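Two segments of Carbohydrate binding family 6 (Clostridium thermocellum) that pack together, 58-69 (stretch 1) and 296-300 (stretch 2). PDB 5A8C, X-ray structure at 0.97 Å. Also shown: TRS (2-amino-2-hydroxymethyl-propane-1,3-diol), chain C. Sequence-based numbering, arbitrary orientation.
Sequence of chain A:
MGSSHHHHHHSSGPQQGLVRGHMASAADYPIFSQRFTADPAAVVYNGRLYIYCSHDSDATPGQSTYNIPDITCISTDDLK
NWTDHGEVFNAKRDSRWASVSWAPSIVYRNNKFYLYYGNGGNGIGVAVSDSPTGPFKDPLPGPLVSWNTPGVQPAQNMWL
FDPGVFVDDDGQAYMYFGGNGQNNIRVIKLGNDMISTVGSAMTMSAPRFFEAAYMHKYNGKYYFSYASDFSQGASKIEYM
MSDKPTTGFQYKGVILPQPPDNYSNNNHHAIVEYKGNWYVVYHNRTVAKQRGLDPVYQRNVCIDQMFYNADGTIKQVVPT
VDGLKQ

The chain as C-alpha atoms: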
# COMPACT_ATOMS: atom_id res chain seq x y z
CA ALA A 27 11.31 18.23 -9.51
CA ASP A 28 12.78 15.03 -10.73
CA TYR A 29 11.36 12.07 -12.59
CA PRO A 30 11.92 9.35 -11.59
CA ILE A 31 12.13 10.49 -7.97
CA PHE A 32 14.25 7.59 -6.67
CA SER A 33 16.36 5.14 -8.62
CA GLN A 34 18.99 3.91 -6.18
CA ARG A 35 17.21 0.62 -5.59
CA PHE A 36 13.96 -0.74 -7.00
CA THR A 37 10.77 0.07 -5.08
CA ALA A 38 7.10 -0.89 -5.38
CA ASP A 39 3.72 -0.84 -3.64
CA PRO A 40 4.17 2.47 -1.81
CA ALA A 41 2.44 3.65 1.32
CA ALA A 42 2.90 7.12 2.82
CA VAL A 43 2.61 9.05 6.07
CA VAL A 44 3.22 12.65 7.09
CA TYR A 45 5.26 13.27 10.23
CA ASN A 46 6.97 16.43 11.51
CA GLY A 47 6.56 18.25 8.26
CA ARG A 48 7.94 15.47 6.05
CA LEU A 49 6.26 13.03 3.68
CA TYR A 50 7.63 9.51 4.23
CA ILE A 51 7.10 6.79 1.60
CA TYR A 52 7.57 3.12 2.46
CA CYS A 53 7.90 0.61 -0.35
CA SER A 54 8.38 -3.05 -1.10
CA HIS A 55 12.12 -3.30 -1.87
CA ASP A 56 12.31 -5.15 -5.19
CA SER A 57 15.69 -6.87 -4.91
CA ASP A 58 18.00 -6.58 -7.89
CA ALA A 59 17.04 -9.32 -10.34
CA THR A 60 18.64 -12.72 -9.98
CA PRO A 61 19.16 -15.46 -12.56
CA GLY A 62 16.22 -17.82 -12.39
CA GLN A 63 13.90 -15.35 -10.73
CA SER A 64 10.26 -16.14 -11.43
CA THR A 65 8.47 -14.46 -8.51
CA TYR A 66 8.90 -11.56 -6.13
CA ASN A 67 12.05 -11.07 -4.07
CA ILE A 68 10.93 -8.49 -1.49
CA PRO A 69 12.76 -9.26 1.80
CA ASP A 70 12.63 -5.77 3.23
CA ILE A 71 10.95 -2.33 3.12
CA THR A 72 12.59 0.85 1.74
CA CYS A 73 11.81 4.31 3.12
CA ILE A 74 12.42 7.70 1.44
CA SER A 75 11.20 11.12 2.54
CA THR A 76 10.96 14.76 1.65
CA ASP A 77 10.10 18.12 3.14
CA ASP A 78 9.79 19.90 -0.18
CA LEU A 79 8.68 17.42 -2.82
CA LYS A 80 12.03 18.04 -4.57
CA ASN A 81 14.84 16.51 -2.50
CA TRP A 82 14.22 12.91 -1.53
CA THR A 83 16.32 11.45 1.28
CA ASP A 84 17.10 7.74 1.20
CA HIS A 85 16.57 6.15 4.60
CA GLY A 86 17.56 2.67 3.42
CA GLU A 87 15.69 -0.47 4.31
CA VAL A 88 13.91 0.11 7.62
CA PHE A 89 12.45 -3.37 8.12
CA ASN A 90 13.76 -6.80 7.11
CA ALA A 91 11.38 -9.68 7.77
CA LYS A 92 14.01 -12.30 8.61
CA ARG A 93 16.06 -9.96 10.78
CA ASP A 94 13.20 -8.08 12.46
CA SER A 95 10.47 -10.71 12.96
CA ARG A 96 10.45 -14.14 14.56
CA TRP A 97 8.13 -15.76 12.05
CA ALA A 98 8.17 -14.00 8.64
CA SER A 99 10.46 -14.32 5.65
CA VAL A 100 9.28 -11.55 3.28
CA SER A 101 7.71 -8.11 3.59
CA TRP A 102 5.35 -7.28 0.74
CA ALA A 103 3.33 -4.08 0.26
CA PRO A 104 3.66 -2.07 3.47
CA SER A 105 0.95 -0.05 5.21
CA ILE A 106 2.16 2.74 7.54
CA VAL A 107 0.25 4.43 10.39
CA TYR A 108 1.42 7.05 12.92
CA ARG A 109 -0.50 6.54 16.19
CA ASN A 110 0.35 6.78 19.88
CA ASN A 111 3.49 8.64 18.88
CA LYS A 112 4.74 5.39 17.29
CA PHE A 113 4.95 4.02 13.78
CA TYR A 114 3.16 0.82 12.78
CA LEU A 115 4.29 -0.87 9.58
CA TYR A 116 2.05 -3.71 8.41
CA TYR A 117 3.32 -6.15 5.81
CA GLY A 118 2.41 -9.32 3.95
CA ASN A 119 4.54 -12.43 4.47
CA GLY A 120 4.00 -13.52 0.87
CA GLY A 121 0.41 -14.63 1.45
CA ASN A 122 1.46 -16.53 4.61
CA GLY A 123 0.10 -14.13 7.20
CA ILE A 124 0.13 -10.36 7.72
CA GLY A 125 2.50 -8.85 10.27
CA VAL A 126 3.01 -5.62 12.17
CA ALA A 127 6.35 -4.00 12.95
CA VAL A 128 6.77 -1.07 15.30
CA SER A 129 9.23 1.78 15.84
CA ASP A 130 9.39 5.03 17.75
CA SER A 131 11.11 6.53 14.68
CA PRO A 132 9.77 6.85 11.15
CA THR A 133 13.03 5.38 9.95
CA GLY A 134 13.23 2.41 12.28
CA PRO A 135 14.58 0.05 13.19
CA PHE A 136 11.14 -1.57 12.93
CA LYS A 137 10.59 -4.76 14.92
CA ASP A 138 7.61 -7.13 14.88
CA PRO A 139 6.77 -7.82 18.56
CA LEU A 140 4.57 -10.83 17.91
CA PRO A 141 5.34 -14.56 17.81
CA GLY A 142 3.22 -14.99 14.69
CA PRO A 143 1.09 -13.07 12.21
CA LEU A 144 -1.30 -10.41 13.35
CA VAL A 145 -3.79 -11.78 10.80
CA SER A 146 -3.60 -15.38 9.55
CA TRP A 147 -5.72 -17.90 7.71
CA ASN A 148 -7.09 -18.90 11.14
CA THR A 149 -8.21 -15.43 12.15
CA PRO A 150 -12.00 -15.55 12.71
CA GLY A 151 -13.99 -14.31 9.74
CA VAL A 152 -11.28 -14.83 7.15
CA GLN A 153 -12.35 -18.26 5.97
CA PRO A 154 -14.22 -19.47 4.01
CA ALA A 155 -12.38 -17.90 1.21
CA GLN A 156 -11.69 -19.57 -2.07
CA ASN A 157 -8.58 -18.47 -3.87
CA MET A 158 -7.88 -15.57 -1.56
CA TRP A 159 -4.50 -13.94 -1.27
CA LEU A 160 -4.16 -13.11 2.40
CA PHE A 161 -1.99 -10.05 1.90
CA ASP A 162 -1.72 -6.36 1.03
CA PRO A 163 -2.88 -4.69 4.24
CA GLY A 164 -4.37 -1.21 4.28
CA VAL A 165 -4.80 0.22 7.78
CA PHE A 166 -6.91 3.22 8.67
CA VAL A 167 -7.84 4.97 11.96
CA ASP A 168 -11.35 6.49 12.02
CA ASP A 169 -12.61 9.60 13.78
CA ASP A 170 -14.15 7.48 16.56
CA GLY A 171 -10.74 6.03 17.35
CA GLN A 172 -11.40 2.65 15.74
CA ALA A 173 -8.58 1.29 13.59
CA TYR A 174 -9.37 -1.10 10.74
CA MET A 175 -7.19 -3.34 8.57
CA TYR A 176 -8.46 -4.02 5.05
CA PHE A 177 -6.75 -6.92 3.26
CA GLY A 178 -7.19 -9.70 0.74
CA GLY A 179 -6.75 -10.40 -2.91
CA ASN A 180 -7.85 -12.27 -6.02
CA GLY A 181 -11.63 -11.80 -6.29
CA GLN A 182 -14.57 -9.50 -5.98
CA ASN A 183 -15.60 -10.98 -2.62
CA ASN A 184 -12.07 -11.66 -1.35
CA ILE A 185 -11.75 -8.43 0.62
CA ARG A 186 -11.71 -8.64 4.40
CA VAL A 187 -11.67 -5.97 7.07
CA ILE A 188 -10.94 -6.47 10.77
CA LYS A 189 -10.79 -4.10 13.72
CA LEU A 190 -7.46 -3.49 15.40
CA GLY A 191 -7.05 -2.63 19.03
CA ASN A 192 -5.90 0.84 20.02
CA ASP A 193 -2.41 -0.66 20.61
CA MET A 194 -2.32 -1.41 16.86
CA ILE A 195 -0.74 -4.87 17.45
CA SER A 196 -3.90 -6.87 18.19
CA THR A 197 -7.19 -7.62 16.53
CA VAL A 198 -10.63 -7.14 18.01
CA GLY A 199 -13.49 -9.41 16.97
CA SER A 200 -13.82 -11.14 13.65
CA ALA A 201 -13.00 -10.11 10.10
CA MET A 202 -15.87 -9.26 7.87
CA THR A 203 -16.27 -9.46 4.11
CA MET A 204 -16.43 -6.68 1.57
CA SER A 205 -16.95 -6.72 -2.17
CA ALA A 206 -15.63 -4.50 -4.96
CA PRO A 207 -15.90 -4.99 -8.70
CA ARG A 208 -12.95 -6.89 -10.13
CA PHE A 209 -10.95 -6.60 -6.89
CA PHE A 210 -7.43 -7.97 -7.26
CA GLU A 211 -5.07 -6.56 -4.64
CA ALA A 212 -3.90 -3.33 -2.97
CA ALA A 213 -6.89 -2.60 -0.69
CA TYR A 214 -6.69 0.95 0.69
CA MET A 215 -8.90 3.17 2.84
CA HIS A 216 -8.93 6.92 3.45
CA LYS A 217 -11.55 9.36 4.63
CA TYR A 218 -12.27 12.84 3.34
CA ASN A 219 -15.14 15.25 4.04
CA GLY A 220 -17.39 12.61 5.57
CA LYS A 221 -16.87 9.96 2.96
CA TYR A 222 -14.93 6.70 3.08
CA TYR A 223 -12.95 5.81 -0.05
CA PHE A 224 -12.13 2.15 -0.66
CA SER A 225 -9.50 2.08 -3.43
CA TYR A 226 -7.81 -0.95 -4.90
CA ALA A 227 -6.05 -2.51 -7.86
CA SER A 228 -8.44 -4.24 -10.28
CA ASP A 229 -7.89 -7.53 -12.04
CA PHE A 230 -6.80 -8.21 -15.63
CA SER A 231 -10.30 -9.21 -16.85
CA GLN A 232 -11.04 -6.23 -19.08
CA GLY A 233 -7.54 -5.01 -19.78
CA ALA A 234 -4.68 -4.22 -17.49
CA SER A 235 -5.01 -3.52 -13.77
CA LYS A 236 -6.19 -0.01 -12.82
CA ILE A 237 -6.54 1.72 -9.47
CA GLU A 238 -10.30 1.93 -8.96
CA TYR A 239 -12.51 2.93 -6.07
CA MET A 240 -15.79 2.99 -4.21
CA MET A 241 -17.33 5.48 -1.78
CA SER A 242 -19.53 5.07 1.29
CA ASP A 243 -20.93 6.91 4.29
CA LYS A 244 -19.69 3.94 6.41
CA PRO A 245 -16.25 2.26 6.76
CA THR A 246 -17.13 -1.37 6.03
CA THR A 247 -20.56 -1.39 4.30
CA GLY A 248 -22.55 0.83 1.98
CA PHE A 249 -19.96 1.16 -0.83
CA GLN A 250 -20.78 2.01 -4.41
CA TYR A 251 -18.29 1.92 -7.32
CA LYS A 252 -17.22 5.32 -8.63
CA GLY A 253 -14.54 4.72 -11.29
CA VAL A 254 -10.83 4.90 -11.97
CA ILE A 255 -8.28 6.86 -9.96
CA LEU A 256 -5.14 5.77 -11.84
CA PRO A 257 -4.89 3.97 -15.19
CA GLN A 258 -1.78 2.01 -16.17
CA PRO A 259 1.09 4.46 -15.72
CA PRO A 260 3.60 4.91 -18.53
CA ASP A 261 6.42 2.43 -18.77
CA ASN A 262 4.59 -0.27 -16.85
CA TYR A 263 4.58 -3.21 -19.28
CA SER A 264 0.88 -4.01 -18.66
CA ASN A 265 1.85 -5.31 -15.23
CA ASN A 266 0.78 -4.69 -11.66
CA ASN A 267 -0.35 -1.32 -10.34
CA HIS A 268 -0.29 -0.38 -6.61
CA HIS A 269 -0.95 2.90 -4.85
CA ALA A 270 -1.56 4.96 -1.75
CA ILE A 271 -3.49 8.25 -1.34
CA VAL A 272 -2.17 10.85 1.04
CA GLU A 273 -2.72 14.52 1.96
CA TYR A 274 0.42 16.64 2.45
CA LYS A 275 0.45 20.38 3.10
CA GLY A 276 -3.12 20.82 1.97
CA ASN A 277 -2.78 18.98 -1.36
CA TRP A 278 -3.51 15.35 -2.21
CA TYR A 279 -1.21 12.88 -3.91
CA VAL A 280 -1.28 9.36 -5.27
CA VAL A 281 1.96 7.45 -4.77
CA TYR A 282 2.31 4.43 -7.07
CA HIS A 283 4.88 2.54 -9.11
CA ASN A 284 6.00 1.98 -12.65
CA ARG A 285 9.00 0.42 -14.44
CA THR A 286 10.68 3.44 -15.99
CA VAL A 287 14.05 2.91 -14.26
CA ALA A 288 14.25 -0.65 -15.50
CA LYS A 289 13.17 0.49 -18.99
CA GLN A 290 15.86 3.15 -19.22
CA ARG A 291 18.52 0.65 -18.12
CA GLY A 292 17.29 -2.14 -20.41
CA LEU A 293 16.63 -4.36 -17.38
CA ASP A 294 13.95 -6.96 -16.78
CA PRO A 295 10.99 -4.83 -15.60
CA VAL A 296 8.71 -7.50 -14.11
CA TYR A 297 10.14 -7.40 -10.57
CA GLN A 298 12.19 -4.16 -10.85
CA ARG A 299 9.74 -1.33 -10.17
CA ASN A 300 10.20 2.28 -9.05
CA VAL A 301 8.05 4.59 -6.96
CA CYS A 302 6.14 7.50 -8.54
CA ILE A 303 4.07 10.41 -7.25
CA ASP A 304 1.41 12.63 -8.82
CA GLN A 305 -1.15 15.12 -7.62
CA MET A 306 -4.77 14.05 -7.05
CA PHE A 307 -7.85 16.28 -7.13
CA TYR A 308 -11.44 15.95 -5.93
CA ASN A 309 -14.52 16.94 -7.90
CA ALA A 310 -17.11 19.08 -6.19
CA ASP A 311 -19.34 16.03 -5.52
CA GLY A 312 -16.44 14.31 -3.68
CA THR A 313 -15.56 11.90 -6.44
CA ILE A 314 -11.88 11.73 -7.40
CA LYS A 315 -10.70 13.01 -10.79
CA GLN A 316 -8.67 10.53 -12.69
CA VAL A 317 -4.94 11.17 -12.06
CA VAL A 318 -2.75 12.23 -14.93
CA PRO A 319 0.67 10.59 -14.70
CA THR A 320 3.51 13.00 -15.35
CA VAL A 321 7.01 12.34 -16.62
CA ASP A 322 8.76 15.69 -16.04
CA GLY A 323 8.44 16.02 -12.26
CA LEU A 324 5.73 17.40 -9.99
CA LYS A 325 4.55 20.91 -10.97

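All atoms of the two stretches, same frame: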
# COMPACT_ATOMS: atom_id res chain seq x y z
N ASP A 58 17.44 -6.47 -6.57
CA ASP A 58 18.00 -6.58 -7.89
C ASP A 58 17.77 -7.98 -8.45
O ASP A 58 17.95 -8.98 -7.75
CB ASP A 58 19.48 -6.26 -7.83
CG ASP A 58 19.76 -4.81 -7.45
OD1 ASP A 58 18.88 -3.94 -7.55
OD2 ASP A 58 20.92 -4.56 -7.01
N ALA A 59 17.41 -8.06 -9.71
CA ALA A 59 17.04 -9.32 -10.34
C ALA A 59 18.12 -10.37 -10.25
O ALA A 59 19.30 -10.03 -10.39
CB ALA A 59 16.64 -9.12 -11.79
N THR A 60 17.71 -11.61 -10.04
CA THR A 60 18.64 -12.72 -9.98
C THR A 60 18.38 -13.69 -11.11
O THR A 60 17.23 -13.84 -11.53
CB THR A 60 18.48 -13.46 -8.63
OG1 THR A 60 17.13 -13.85 -8.44
CG2 THR A 60 18.85 -12.61 -7.48
N PRO A 61 19.40 -14.43 -11.57
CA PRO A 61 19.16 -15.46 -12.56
C PRO A 61 18.25 -16.55 -12.02
O PRO A 61 18.44 -17.03 -10.90
CB PRO A 61 20.55 -15.99 -12.89
CG PRO A 61 21.48 -14.92 -12.45
CD PRO A 61 20.84 -14.24 -11.31
N GLY A 62 17.23 -16.86 -12.81
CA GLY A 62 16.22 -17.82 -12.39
C GLY A 62 15.00 -17.24 -11.71
O GLY A 62 14.07 -17.98 -11.41
N GLN A 63 14.99 -15.95 -11.45
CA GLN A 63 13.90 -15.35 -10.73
C GLN A 63 12.60 -15.45 -11.48
O GLN A 63 12.51 -15.04 -12.63
CB GLN A 63 14.19 -13.86 -10.47
CG GLN A 63 13.12 -13.20 -9.62
CD GLN A 63 13.53 -11.84 -9.13
OE1 GLN A 63 14.65 -11.37 -9.36
NE2 GLN A 63 12.66 -11.17 -8.43
N SER A 64 11.58 -15.99 -10.81
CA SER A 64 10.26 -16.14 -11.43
C SER A 64 9.13 -15.76 -10.47
O SER A 64 7.99 -16.12 -10.69
CB SER A 64 10.09 -17.54 -11.95
OG SER A 64 10.17 -18.46 -10.88
N THR A 65 9.46 -15.04 -9.41
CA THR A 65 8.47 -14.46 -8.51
C THR A 65 9.17 -13.30 -7.78
O THR A 65 10.33 -12.97 -8.04
CB THR A 65 7.86 -15.52 -7.57
OG1 THR A 65 6.77 -14.90 -6.88
CG2 THR A 65 8.86 -15.99 -6.60
N TYR A 66 8.41 -12.67 -6.91
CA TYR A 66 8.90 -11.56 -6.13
C TYR A 66 10.15 -11.94 -5.34
O TYR A 66 10.31 -13.10 -4.93
CB TYR A 66 7.82 -11.07 -5.16
CG TYR A 66 6.55 -10.66 -5.85
CD1 TYR A 66 6.47 -9.47 -6.55
CD2 TYR A 66 5.42 -11.45 -5.81
CE1 TYR A 66 5.33 -9.09 -7.23
CE2 TYR A 66 4.26 -11.08 -6.47
CZ TYR A 66 4.22 -9.89 -7.15
OH TYR A 66 3.10 -9.45 -7.78
N ASN A 67 10.98 -10.94 -5.05
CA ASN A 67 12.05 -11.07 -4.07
C ASN A 67 12.10 -9.78 -3.26
O ASN A 67 12.86 -8.87 -3.59
CB ASN A 67 13.38 -11.37 -4.74
CG ASN A 67 14.47 -11.60 -3.76
OD1 ASN A 67 14.24 -11.69 -2.52
ND2 ASN A 67 15.70 -11.64 -4.27
N ILE A 68 11.18 -9.69 -2.29
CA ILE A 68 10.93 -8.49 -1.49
C ILE A 68 11.18 -8.88 -0.01
O ILE A 68 10.23 -9.25 0.70
CB ILE A 68 9.51 -7.96 -1.68
CG1 ILE A 68 9.21 -7.64 -3.16
CG2 ILE A 68 9.31 -6.71 -0.84
CD1 ILE A 68 7.72 -7.54 -3.45
N PRO A 69 12.43 -8.81 0.46
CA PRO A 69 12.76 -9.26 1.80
C PRO A 69 12.61 -8.18 2.85
O PRO A 69 12.73 -8.44 4.04
CB PRO A 69 14.20 -9.73 1.66
CG PRO A 69 14.77 -8.83 0.60
CD PRO A 69 13.64 -8.66 -0.37
N VAL A 296 9.83 -6.88 -14.81
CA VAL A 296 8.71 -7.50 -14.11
C VAL A 296 8.76 -7.29 -12.62
O VAL A 296 7.73 -7.00 -11.99
CB VAL A 296 8.56 -8.99 -14.50
CG1 VAL A 296 7.46 -9.67 -13.69
CG2 VAL A 296 8.28 -9.13 -15.96
N TYR A 297 9.93 -7.50 -12.03
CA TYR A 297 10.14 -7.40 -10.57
C TYR A 297 11.17 -6.32 -10.25
O TYR A 297 11.89 -6.43 -9.24
CB TYR A 297 10.60 -8.72 -9.97
CG TYR A 297 9.63 -9.86 -10.26
CD1 TYR A 297 8.38 -9.89 -9.67
CD2 TYR A 297 9.97 -10.86 -11.13
CE1 TYR A 297 7.49 -10.92 -9.91
CE2 TYR A 297 9.08 -11.90 -11.40
CZ TYR A 297 7.84 -11.89 -10.82
OH TYR A 297 6.92 -12.90 -11.12
N GLN A 298 11.26 -5.27 -11.08
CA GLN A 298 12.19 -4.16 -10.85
C GLN A 298 11.45 -2.88 -11.09
O GLN A 298 11.60 -2.21 -12.13
CB GLN A 298 13.47 -4.30 -11.66
CG GLN A 298 14.35 -5.44 -11.12
CD GLN A 298 15.66 -5.64 -11.84
OE1 GLN A 298 16.71 -5.72 -11.20
NE2 GLN A 298 15.60 -5.82 -13.15
N ARG A 299 10.63 -2.48 -10.11
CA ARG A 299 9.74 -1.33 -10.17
C ARG A 299 10.42 -0.10 -9.56
O ARG A 299 11.44 -0.20 -8.91
CB ARG A 299 8.43 -1.67 -9.48
CG ARG A 299 7.63 -2.74 -10.21
CD ARG A 299 6.56 -3.39 -9.38
NE ARG A 299 7.11 -4.39 -8.48
CZ ARG A 299 6.35 -5.09 -7.65
NH1 ARG A 299 5.03 -5.08 -7.77
NH2 ARG A 299 6.90 -5.81 -6.70
N ASN A 300 9.78 1.06 -9.75
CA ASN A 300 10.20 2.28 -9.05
C ASN A 300 8.99 3.08 -8.63
O ASN A 300 7.98 3.18 -9.36
CB ASN A 300 11.17 3.12 -9.88
CG ASN A 300 10.55 3.56 -11.19
OD1 ASN A 300 10.65 2.88 -12.21
ND2 ASN A 300 9.91 4.72 -11.18
C TRS C . 2.06 -7.41 -4.72
C1 TRS C . 1.42 -8.63 -4.08
C2 TRS C . 1.45 -6.14 -4.14
C3 TRS C . 3.60 -7.42 -4.55
N TRS C . 1.76 -7.43 -6.20
O1 TRS C . 1.63 -8.56 -2.67
O2 TRS C . 0.11 -5.95 -4.60
O3 TRS C . 4.27 -6.44 -5.28
O HOH W 1 13.02 -8.35 -7.66

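This is a contact between two irregular segments, far apart in sequence, built around the ring of Tyr297, with a direct hydrogen bond from Ala59 to Gln298. Stretch 1 forms a type II beta turn from Thr60 to Gln63, closed by Gln63 N to Thr60 O at 3.1 Å. Gly62 has phi/psi of 93/-6, where a CB would jam against the preceding carbonyl.

Ala59 N donates to Gln298 OE1 at 2.9 Å. The side-chain amide thus serves a backbone NH that no strand pairing satisfies across this contact.

Gln63 is extended and held at both ends of its amide. Thr60 N donates to Gln63 OE1 at 3.1 Å, and Gln63 NE2 donates to Thr65 O at 3.0 Å. Gln63 NE2 also donates to a water, with NE2 and the water oxygen 2.9 Å apart; the same water oxygen donates to Tyr297 O at 2.7 Å.

Tyr297 points toward stretch 1. One face of its ring lies under the backbone at Thr65 C and Tyr66 N. Its edge meets the face of Tyr66, with centroids 5.3 Å apart and planes at 75°. This edge-to-face geometry sets the slightly positive ring hydrogens of Tyr297 against the electron-rich face of Tyr66.

The opposite face of Tyr66 is covered by TRS C3. This ligand, probably from the crystallisation liquor, links the stretches: TRS N donates to Tyr66 OH (2.9 Å), while Arg299 NH1 and NH2 donate to TRS O3 (2.9 and 3.1 Å).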